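PDB 4ITA: succinate-semialdehyde dehydrogenase from Synechococcus sp., which probably oxidises succinic semialdehyde to succinate, passing the hydride to NADP+. Local coordinates for residues T253-T257 / K287-L291; S263-K268 / E360-A364; N383-L389 / F427-S433. One frame throughout, in Å; residues are numbered along the deposited sequence.

How the contacts relate
Contacts 1 and 2 interlock: their segments alternate along the chain, and their centres lie about 13 Å apart. Helix 245-257, strand 267-273 and helix 274-289 follow one another. Arg256 of contact 1 reaches into contact 2, where its NH1 lies 2.9 Å from Leu362 O, probably hydrogen-bonded. Contact 3 comes later in the chain, its centre about 12 Å from that of contact 2. The two meet at the nicotinamide end of NADPH, where Cys264 O lies 3.5 Å from Leu389 CD2 and Ile265 CG2 lies 3.6 Å from Phe427 CZ. Both touch the cofactor. Contact 1 stands back, its nearest atoms about 11 Å from contact 3.

Contact 1: residues T253-T257 / K287-L291; sequences TVART and KFASL
Residues 253-257 form the last turn of helix 245-257; residues 287-289 end helix 274-289, after which Ser290 leaves helical angles and Leu291 is extended. The closest CA pair is Thr253 and Phe288, at 6.8 Å. Thr253 (chi1 m) points across, its OG1 3.4 Å from Lys287 CG and 3.6 Å from CE1 of Phe288 (chi1 m, chi2 44°) at the ring edge; that hydroxyl is hydrogen-bonded to Val249 O. Thr253 CG2 lies 4.2 Å from Leu291 CD1. Arg256 (t, p, m) lays CG 3.8 Å from Phe288 CZ, then turns its guanidinium away to Val366 O and Leu362 O. Thr257 (chi1 p) bonds OG1 back to Thr253 O (2.7 Å), leaving CG2 over the Phe288 face, a CH-pi contact 4.3 Å from the centroid and 17° off the normal. Thr257 CG2 is 3.7 Å from CD1 of Leu291 (m, t). No hydrogen bond crosses. This is apolar helix-helix packing between the helices preceding and following strand 267-273 in the alpha/beta, Rossmann-like catalytic domain of aldehyde dehydrogenases.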
# COMPACT_ATOMS: atom_id res chain seq x y z
N THR A 253 -16.26 17.01 -24.81
CA THR A 253 -16.95 16.01 -25.61
C THR A 253 -16.08 14.78 -25.79
O THR A 253 -16.55 13.65 -25.60
CB THR A 253 -17.40 16.57 -26.96
OG1 THR A 253 -18.34 17.63 -26.73
CG2 THR A 253 -18.05 15.49 -27.81
N VAL A 254 -14.81 14.98 -26.12
CA VAL A 254 -13.88 13.86 -26.21
C VAL A 254 -13.77 13.15 -24.86
O VAL A 254 -13.84 11.92 -24.79
CB VAL A 254 -12.47 14.30 -26.68
CG1 VAL A 254 -11.49 13.12 -26.62
CG2 VAL A 254 -12.55 14.86 -28.08
N ALA A 255 -13.63 13.92 -23.79
CA ALA A 255 -13.44 13.32 -22.47
C ALA A 255 -14.63 12.44 -22.04
O ALA A 255 -14.43 11.39 -21.44
CB ALA A 255 -13.15 14.38 -21.44
N ARG A 256 -15.85 12.84 -22.35
CA ARG A 256 -17.00 12.01 -22.00
C ARG A 256 -17.19 10.83 -22.94
O ARG A 256 -17.59 9.75 -22.51
CB ARG A 256 -18.29 12.85 -21.93
CG ARG A 256 -19.60 12.03 -21.84
CD ARG A 256 -19.86 11.39 -20.46
NE ARG A 256 -19.11 10.15 -20.25
CZ ARG A 256 -19.35 9.28 -19.27
NH1 ARG A 256 -18.60 8.19 -19.16
NH2 ARG A 256 -20.33 9.48 -18.40
N THR A 257 -16.92 11.02 -24.23
CA THR A 257 -17.36 10.04 -25.22
C THR A 257 -16.27 9.10 -25.76
O THR A 257 -16.60 8.12 -26.42
CB THR A 257 -18.13 10.70 -26.40
OG1 THR A 257 -17.24 11.52 -27.18
CG2 THR A 257 -19.29 11.54 -25.88
N LYS A 287 -22.40 19.29 -30.12
CA LYS A 287 -21.27 18.41 -30.39
C LYS A 287 -21.66 16.94 -30.21
O LYS A 287 -21.33 16.09 -31.04
CB LYS A 287 -20.08 18.78 -29.49
CG LYS A 287 -18.73 18.36 -30.06
CD LYS A 287 -18.38 19.17 -31.31
CE LYS A 287 -17.22 18.55 -32.07
NZ LYS A 287 -17.05 19.16 -33.43
N PHE A 288 -22.39 16.63 -29.14
CA PHE A 288 -22.83 15.26 -28.90
C PHE A 288 -23.76 14.80 -30.02
O PHE A 288 -23.70 13.64 -30.46
CB PHE A 288 -23.58 15.13 -27.57
CG PHE A 288 -22.70 14.96 -26.35
CD1 PHE A 288 -21.56 15.72 -26.16
CD2 PHE A 288 -23.07 14.07 -25.35
CE1 PHE A 288 -20.78 15.57 -25.00
CE2 PHE A 288 -22.31 13.92 -24.20
CZ PHE A 288 -21.17 14.68 -24.03
N ALA A 289 -24.62 15.71 -30.48
CA ALA A 289 -25.67 15.36 -31.44
C ALA A 289 -25.13 14.88 -32.78
O ALA A 289 -25.79 14.10 -33.47
CB ALA A 289 -26.62 16.54 -31.64
N SER A 290 -23.94 15.33 -33.14
CA SER A 290 -23.38 15.00 -34.44
C SER A 290 -22.22 13.99 -34.42
O SER A 290 -21.55 13.79 -35.42
CB SER A 290 -23.01 16.28 -35.20
OG SER A 290 -24.20 16.96 -35.58
N LEU A 291 -22.02 13.34 -33.28
CA LEU A 291 -21.06 12.23 -33.22
C LEU A 291 -21.54 11.08 -34.11
O LEU A 291 -22.73 10.80 -34.18
CB LEU A 291 -20.87 11.76 -31.78
CG LEU A 291 -20.20 12.78 -30.86
CD1 LEU A 291 -20.23 12.29 -29.42
CD2 LEU A 291 -18.78 13.06 -31.31

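Contact 2: residues S263-K268 / E360-A364; sequences SCIAAK and EELFA. With NDP (NADPH dihydro-nicotinamide-adenine-dinucleotide phosphate), chain C; EDO (1,2-ethanediol), chain I; EDO (1,2-ethanediol), chain O.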
# COMPACT_ATOMS: atom_id res chain seq x y z
N SER A 263 -14.57 4.89 -19.72
CA SER A 263 -13.28 5.20 -19.13
C SER A 263 -13.45 5.66 -17.71
O SER A 263 -14.37 6.42 -17.38
CB SER A 263 -12.55 6.29 -19.90
OG SER A 263 -11.35 6.62 -19.22
N CYS A 264 -12.55 5.21 -16.85
CA CYS A 264 -12.54 5.62 -15.46
C CYS A 264 -12.34 7.13 -15.29
O CYS A 264 -12.81 7.70 -14.31
CB CYS A 264 -11.44 4.85 -14.73
SG CYS A 264 -9.79 5.00 -15.48
N ILE A 265 -11.63 7.75 -16.23
CA ILE A 265 -11.36 9.19 -16.19
C ILE A 265 -12.11 9.94 -17.28
O ILE A 265 -11.70 11.04 -17.68
CB ILE A 265 -9.84 9.51 -16.29
CG1 ILE A 265 -9.20 8.78 -17.48
CG2 ILE A 265 -9.11 9.18 -14.99
CD1 ILE A 265 -7.75 9.19 -17.77
N ALA A 266 -13.22 9.38 -17.74
CA ALA A 266 -14.14 10.14 -18.55
C ALA A 266 -14.61 11.35 -17.75
O ALA A 266 -14.72 11.30 -16.52
CB ALA A 266 -15.34 9.30 -18.94
N ALA A 267 -14.89 12.45 -18.46
CA ALA A 267 -15.64 13.55 -17.86
C ALA A 267 -17.09 13.07 -17.70
O ALA A 267 -17.78 12.87 -18.70
CB ALA A 267 -15.58 14.77 -18.76
N LYS A 268 -17.54 12.87 -16.47
CA LYS A 268 -18.87 12.32 -16.24
C LYS A 268 -19.90 13.35 -15.75
O LYS A 268 -21.08 13.25 -16.07
CB LYS A 268 -18.81 11.10 -15.32
CG LYS A 268 -17.89 10.00 -15.84
CD LYS A 268 -18.27 8.61 -15.33
CE LYS A 268 -17.39 7.52 -15.97
NZ LYS A 268 -16.09 7.28 -15.24
N GLU A 360 -23.44 7.58 -8.69
CA GLU A 360 -23.03 6.39 -9.45
C GLU A 360 -22.12 6.73 -10.61
O GLU A 360 -22.11 7.86 -11.11
CB GLU A 360 -24.24 5.62 -9.97
CG GLU A 360 -25.15 5.11 -8.87
CD GLU A 360 -26.24 4.20 -9.40
OE1 GLU A 360 -26.64 4.36 -10.57
OE2 GLU A 360 -26.68 3.32 -8.64
N GLU A 361 -21.36 5.73 -11.06
CA GLU A 361 -20.54 5.87 -12.25
C GLU A 361 -21.35 5.55 -13.49
O GLU A 361 -22.00 4.50 -13.56
CB GLU A 361 -19.32 4.95 -12.19
CG GLU A 361 -18.45 5.05 -13.44
CD GLU A 361 -17.16 4.26 -13.35
OE1 GLU A 361 -17.19 3.12 -12.83
OE2 GLU A 361 -16.12 4.76 -13.82
N LEU A 362 -21.33 6.46 -14.45
CA LEU A 362 -22.00 6.24 -15.73
C LEU A 362 -20.97 5.82 -16.76
O LEU A 362 -20.23 6.64 -17.30
CB LEU A 362 -22.76 7.50 -16.17
CG LEU A 362 -23.86 8.00 -15.22
CD1 LEU A 362 -24.64 9.12 -15.89
CD2 LEU A 362 -24.78 6.87 -14.78
N PHE A 363 -20.91 4.51 -17.01
CA PHE A 363 -19.85 3.91 -17.81
C PHE A 363 -20.36 3.73 -19.23
O PHE A 363 -20.53 2.61 -19.71
CB PHE A 363 -19.45 2.57 -17.18
CG PHE A 363 -18.00 2.21 -17.36
CD1 PHE A 363 -17.00 3.06 -16.91
CD2 PHE A 363 -17.64 1.02 -17.95
CE1 PHE A 363 -15.67 2.72 -17.06
CE2 PHE A 363 -16.31 0.67 -18.11
CZ PHE A 363 -15.32 1.52 -17.66
N ALA A 364 -20.60 4.85 -19.89
CA ALA A 364 -21.30 4.94 -21.16
C ALA A 364 -21.28 6.42 -21.52
O ALA A 364 -20.96 7.25 -20.66
CB ALA A 364 -22.74 4.45 -20.99
PA NDP C . -15.37 -5.52 -13.13
O1A NDP C . -14.89 -5.12 -11.77
O2A NDP C . -16.70 -6.22 -13.29
O5B NDP C . -14.26 -6.47 -13.80
C5B NDP C . -12.87 -6.12 -13.80
C4B NDP C . -12.01 -7.36 -13.60
O4B NDP C . -12.25 -7.89 -12.30
C3B NDP C . -12.34 -8.50 -14.56
O3B NDP C . -11.15 -9.26 -14.81
C2B NDP C . -13.31 -9.34 -13.76
O2B NDP C . -13.36 -10.70 -14.17
C1B NDP C . -12.66 -9.26 -12.41
N9A NDP C . -13.56 -9.50 -11.26
C8A NDP C . -14.84 -9.13 -11.11
N7A NDP C . -15.30 -9.52 -9.89
C5A NDP C . -14.28 -10.12 -9.25
C6A NDP C . -14.06 -10.75 -7.95
N6A NDP C . -15.06 -10.81 -7.05
N1A NDP C . -12.84 -11.26 -7.70
C2A NDP C . -11.83 -11.20 -8.58
N3A NDP C . -11.96 -10.64 -9.80
C4A NDP C . -13.14 -10.10 -10.16
O3 NDP C . -15.28 -4.14 -13.99
PN NDP C . -16.16 -3.52 -15.21
O1N NDP C . -17.64 -3.76 -15.01
O2N NDP C . -15.48 -3.93 -16.49
O5D NDP C . -15.90 -1.95 -14.99
C5D NDP C . -14.60 -1.40 -15.16
C4D NDP C . -14.25 -0.53 -13.97
O4D NDP C . -12.83 -0.31 -13.93
C3D NDP C . -14.88 0.84 -14.03
O3D NDP C . -15.38 1.21 -12.74
C2D NDP C . -13.71 1.70 -14.48
O2D NDP C . -13.93 3.06 -14.13
C1D NDP C . -12.56 1.08 -13.71
N1N NDP C . -11.28 1.48 -14.31
C2N NDP C . -10.28 1.92 -13.52
C3N NDP C . -9.28 2.73 -14.06
C7N NDP C . -8.13 3.21 -13.23
O7N NDP C . -7.00 3.12 -13.69
N7N NDP C . -8.36 3.72 -12.02
C4N NDP C . -9.32 3.16 -15.51
C5N NDP C . -10.14 2.23 -16.27
C6N NDP C . -11.09 1.43 -15.64
P2B NDP C . -14.56 -11.27 -15.08
O1X NDP C . -14.19 -12.72 -15.22
O2X NDP C . -15.84 -11.06 -14.30
O3X NDP C . -14.54 -10.54 -16.39
C1 EDO I . -22.76 0.70 -15.11
O1 EDO I . -21.84 1.50 -14.35
C2 EDO I . -23.03 1.36 -16.46
O2 EDO I . -23.05 2.78 -16.27
C1 EDO O . -18.29 0.27 -14.33
O1 EDO O . -18.95 1.17 -13.43
C2 EDO O . -19.24 -0.80 -14.85
O2 EDO O . -19.28 -1.88 -13.90
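Lys268 NZ is the polar hub. It forms a salt bridge with Glu361 OE2 (2.9 Å), donates to Ser263 O in its own segment (2.9 Å) and reaches Gly233 O as well, so this buried ammonium has three acceptors. Ser263 O is shared, since it also takes Ala266 N (3.2 Å) and closes the type I turn from Ser263 to Ala266; inside that turn Ser263 OG accepts Ile265 N (3.2 Å), an ST turn. Glu361 is just as fully used. Besides Lys268 NZ, Glu361 OE2 receives Gly233 N and the ribose hydroxyl O2D of NADPH (Glu361 OE2 to O2D 2.8 Å), while Glu361 OE1 accepts ribose O3D (2.6 Å) and O1 of an ethanediol (chain O, 2.7 Å). Such a glutamate gripping both hydroxyls of the nicotinamide ribose is a hallmark of aldehyde dehydrogenases, and the Ser263-Cys264 pair matches the family's active-site cysteine sequence. Here Cys264 SG is bonded covalently to NADPH C4N (1.9 Å), an adduct consistent with cofactor-dependent protection of the thiol from oxidation. Leu362 O accepts Arg256 NH1 and, weakly, Ala364 N (3.2 Å) across the inverse gamma turn centred on Phe363; Lys268 CE passes 3.3 Å from Leu362 O. A second ethanediol (chain I) bridges the backbone, taking Phe363 N on its O2 (2.8 Å) and giving O1 to Glu361 O (3.1 Å). The Phe363 ring carries ribose C3D over one face and meets Cys264 N at its edge, with CE1 3.6 Å from Ser263 N.

Contact 3: residues N383-L389 / F427-S433; sequences NDIPFGL and FGGTKRS. With NDP (NADPH dihydro-nicotinamide-adenine-dinucleotide phosphate), chain C; EDO (1,2-ethanediol), chain Q.
Beside the nicotinamide end of the NADPH pocket, the loop leading into strand 390-394 meets the loop before strand 434-435. The two segments run antiparallel without regular strand, CA atoms pairing Phe387 with Arg432 (4.8 Å), Gly388 with Thr430 (5.0 Å) and Leu389 with Gly429 (4.3 Å). Arg432 N donates to Pro386 O and Thr430 N to Gly388 O, both at 3.0 Å, while Gly388 N donates almost linearly to Ser433 OG (chi1 m, 2.8 Å), also hydrogen-bonded to Gly232 O. A CB on Gly388 would sit 2.6 Å from Thr430 OG1, a clash. Lys431, with positive phi (54/-137), runs m, t, p, t to bond NZ to Ile385 O (2.9 Å); NZ also donates to water 1 (2.8 Å), itself 2.8 Å from Phe387 O. Arg432 heads away to Glu210 and to Glu223 of the second subunit. Leu389 (t, p) packs CD1 3.5 Å from Gly429 CA and 4.4 Å from Phe427 CE2. Water 2 links Leu389 O (2.8 Å) to Gly428 O (2.9 Å). Leu389 CD2 and Phe427 CE2 approach the carboxamide N7N and O7N at 3.7 and 3.4 Å respectively, a loop-built wall of the nicotinamide site in this aldehyde dehydrogenase fold.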
# COMPACT_ATOMS: atom_id res chain seq x y z
N ASN A 383 -16.87 17.51 -5.37
CA ASN A 383 -16.40 16.54 -4.39
C ASN A 383 -17.51 15.68 -3.77
O ASN A 383 -17.23 14.76 -3.01
CB ASN A 383 -15.65 17.24 -3.25
CG ASN A 383 -14.33 17.82 -3.70
OD1 ASN A 383 -13.75 17.40 -4.70
ND2 ASN A 383 -13.83 18.79 -2.94
N ASP A 384 -18.77 15.98 -4.11
CA ASP A 384 -19.92 15.35 -3.46
C ASP A 384 -20.24 14.00 -4.11
O ASP A 384 -21.35 13.77 -4.61
CB ASP A 384 -21.13 16.29 -3.50
CG ASP A 384 -22.27 15.80 -2.62
OD1 ASP A 384 -21.99 15.11 -1.62
OD2 ASP A 384 -23.43 16.12 -2.94
N ILE A 385 -19.25 13.11 -4.09
CA ILE A 385 -19.35 11.77 -4.65
C ILE A 385 -18.49 10.83 -3.82
O ILE A 385 -17.62 11.29 -3.07
CB ILE A 385 -18.83 11.72 -6.11
CG1 ILE A 385 -17.53 12.51 -6.25
CG2 ILE A 385 -19.89 12.22 -7.08
CD1 ILE A 385 -16.78 12.24 -7.56
N PRO A 386 -18.73 9.52 -3.93
CA PRO A 386 -17.88 8.60 -3.17
C PRO A 386 -16.52 8.41 -3.82
O PRO A 386 -15.58 7.97 -3.15
CB PRO A 386 -18.68 7.29 -3.19
CG PRO A 386 -19.57 7.39 -4.38
CD PRO A 386 -19.88 8.85 -4.55
N PHE A 387 -16.41 8.76 -5.10
CA PHE A 387 -15.19 8.53 -5.86
C PHE A 387 -14.24 9.71 -5.76
O PHE A 387 -14.59 10.76 -5.20
CB PHE A 387 -15.54 8.29 -7.34
CG PHE A 387 -16.67 7.32 -7.54
CD1 PHE A 387 -16.50 5.97 -7.31
CD2 PHE A 387 -17.92 7.77 -7.96
CE1 PHE A 387 -17.56 5.08 -7.49
CE2 PHE A 387 -18.97 6.89 -8.16
CZ PHE A 387 -18.79 5.54 -7.92
N GLY A 388 -13.05 9.55 -6.31
CA GLY A 388 -12.07 10.62 -6.30
C GLY A 388 -10.89 10.31 -7.19
O GLY A 388 -9.75 10.27 -6.72
N LEU A 389 -11.16 10.06 -8.46
CA LEU A 389 -10.11 9.65 -9.38
C LEU A 389 -9.47 10.86 -10.05
O LEU A 389 -8.39 11.29 -9.66
CB LEU A 389 -10.65 8.64 -10.39
CG LEU A 389 -9.59 7.99 -11.28
CD1 LEU A 389 -8.42 7.40 -10.47
CD2 LEU A 389 -10.24 6.92 -12.12
N PHE A 427 -0.35 7.91 -11.47
CA PHE A 427 -1.78 7.86 -11.76
C PHE A 427 -2.48 6.95 -10.77
O PHE A 427 -2.14 5.78 -10.65
CB PHE A 427 -2.00 7.34 -13.19
CG PHE A 427 -3.45 7.32 -13.62
CD1 PHE A 427 -3.97 8.37 -14.35
CD2 PHE A 427 -4.28 6.25 -13.30
CE1 PHE A 427 -5.30 8.36 -14.75
CE2 PHE A 427 -5.60 6.24 -13.69
CZ PHE A 427 -6.11 7.29 -14.42
N GLY A 428 -3.49 7.47 -10.09
CA GLY A 428 -4.31 6.66 -9.22
C GLY A 428 -5.37 7.47 -8.50
O GLY A 428 -5.44 8.69 -8.64
N GLY A 429 -6.18 6.77 -7.72
CA GLY A 429 -7.34 7.36 -7.09
C GLY A 429 -7.23 7.63 -5.61
O GLY A 429 -6.25 7.29 -4.96
N THR A 430 -8.26 8.28 -5.09
CA THR A 430 -8.46 8.47 -3.66
C THR A 430 -9.90 8.11 -3.36
O THR A 430 -10.68 7.81 -4.27
CB THR A 430 -8.20 9.92 -3.23
OG1 THR A 430 -9.22 10.77 -3.79
CG2 THR A 430 -6.86 10.38 -3.70
N LYS A 431 -10.25 8.15 -2.08
CA LYS A 431 -11.61 7.81 -1.67
C LYS A 431 -11.97 6.43 -2.22
O LYS A 431 -11.15 5.51 -2.17
CB LYS A 431 -12.58 8.92 -2.10
CG LYS A 431 -12.27 10.27 -1.45
CD LYS A 431 -12.99 11.44 -2.12
CE LYS A 431 -14.50 11.33 -2.04
NZ LYS A 431 -15.16 12.60 -2.44
N ARG A 432 -13.17 6.25 -2.75
CA ARG A 432 -13.57 4.93 -3.21
C ARG A 432 -13.01 4.59 -4.60
O ARG A 432 -13.30 3.51 -5.13
CB ARG A 432 -15.09 4.78 -3.16
CG ARG A 432 -15.65 4.73 -1.74
CD ARG A 432 -15.69 3.31 -1.20
NE ARG A 432 -15.90 3.29 0.25
CZ ARG A 432 -16.26 2.22 0.94
NH1 ARG A 432 -16.47 1.07 0.31
NH2 ARG A 432 -16.42 2.29 2.26
N SER A 433 -12.20 5.48 -5.17
CA SER A 433 -11.54 5.19 -6.44
C SER A 433 -10.28 4.36 -6.28
O SER A 433 -9.64 3.99 -7.26
CB SER A 433 -11.22 6.48 -7.19
OG SER A 433 -12.41 7.13 -7.58
PA NDP C . -15.37 -5.52 -13.13
O1A NDP C . -14.89 -5.12 -11.77
O2A NDP C . -16.70 -6.22 -13.29
O5B NDP C . -14.26 -6.47 -13.80
C5B NDP C . -12.87 -6.12 -13.80
C4B NDP C . -12.01 -7.36 -13.60
O4B NDP C . -12.25 -7.89 -12.30
C3B NDP C . -12.34 -8.50 -14.56
O3B NDP C . -11.15 -9.26 -14.81
C2B NDP C . -13.31 -9.34 -13.76
O2B NDP C . -13.36 -10.70 -14.17
C1B NDP C . -12.66 -9.26 -12.41
N9A NDP C . -13.56 -9.50 -11.26
C8A NDP C . -14.84 -9.13 -11.11
N7A NDP C . -15.30 -9.52 -9.89
C5A NDP C . -14.28 -10.12 -9.25
C6A NDP C . -14.06 -10.75 -7.95
N6A NDP C . -15.06 -10.81 -7.05
N1A NDP C . -12.84 -11.26 -7.70
C2A NDP C . -11.83 -11.20 -8.58
N3A NDP C . -11.96 -10.64 -9.80
C4A NDP C . -13.14 -10.10 -10.16
O3 NDP C . -15.28 -4.14 -13.99
PN NDP C . -16.16 -3.52 -15.21
O1N NDP C . -17.64 -3.76 -15.01
O2N NDP C . -15.48 -3.93 -16.49
O5D NDP C . -15.90 -1.95 -14.99
C5D NDP C . -14.60 -1.40 -15.16
C4D NDP C . -14.25 -0.53 -13.97
O4D NDP C . -12.83 -0.31 -13.93
C3D NDP C . -14.88 0.84 -14.03
O3D NDP C . -15.38 1.21 -12.74
C2D NDP C . -13.71 1.70 -14.48
O2D NDP C . -13.93 3.06 -14.13
C1D NDP C . -12.56 1.08 -13.71
N1N NDP C . -11.28 1.48 -14.31
C2N NDP C . -10.28 1.92 -13.52
C3N NDP C . -9.28 2.73 -14.06
C7N NDP C . -8.13 3.21 -13.23
O7N NDP C . -7.00 3.12 -13.69
N7N NDP C . -8.36 3.72 -12.02
C4N NDP C . -9.32 3.16 -15.51
C5N NDP C . -10.14 2.23 -16.27
C6N NDP C . -11.09 1.43 -15.64
P2B NDP C . -14.56 -11.27 -15.08
O1X NDP C . -14.19 -12.72 -15.22
O2X NDP C . -15.84 -11.06 -14.30
O3X NDP C . -14.54 -10.54 -16.39
C1 EDO Q . -2.43 10.19 -9.17
O1 EDO Q . -3.21 10.41 -10.33
C2 EDO Q . -1.16 11.03 -9.12
O2 EDO Q . -0.10 10.59 -8.27
O HOH W 1 -14.09 13.51 -4.90
O HOH W 2 -6.07 10.31 -10.99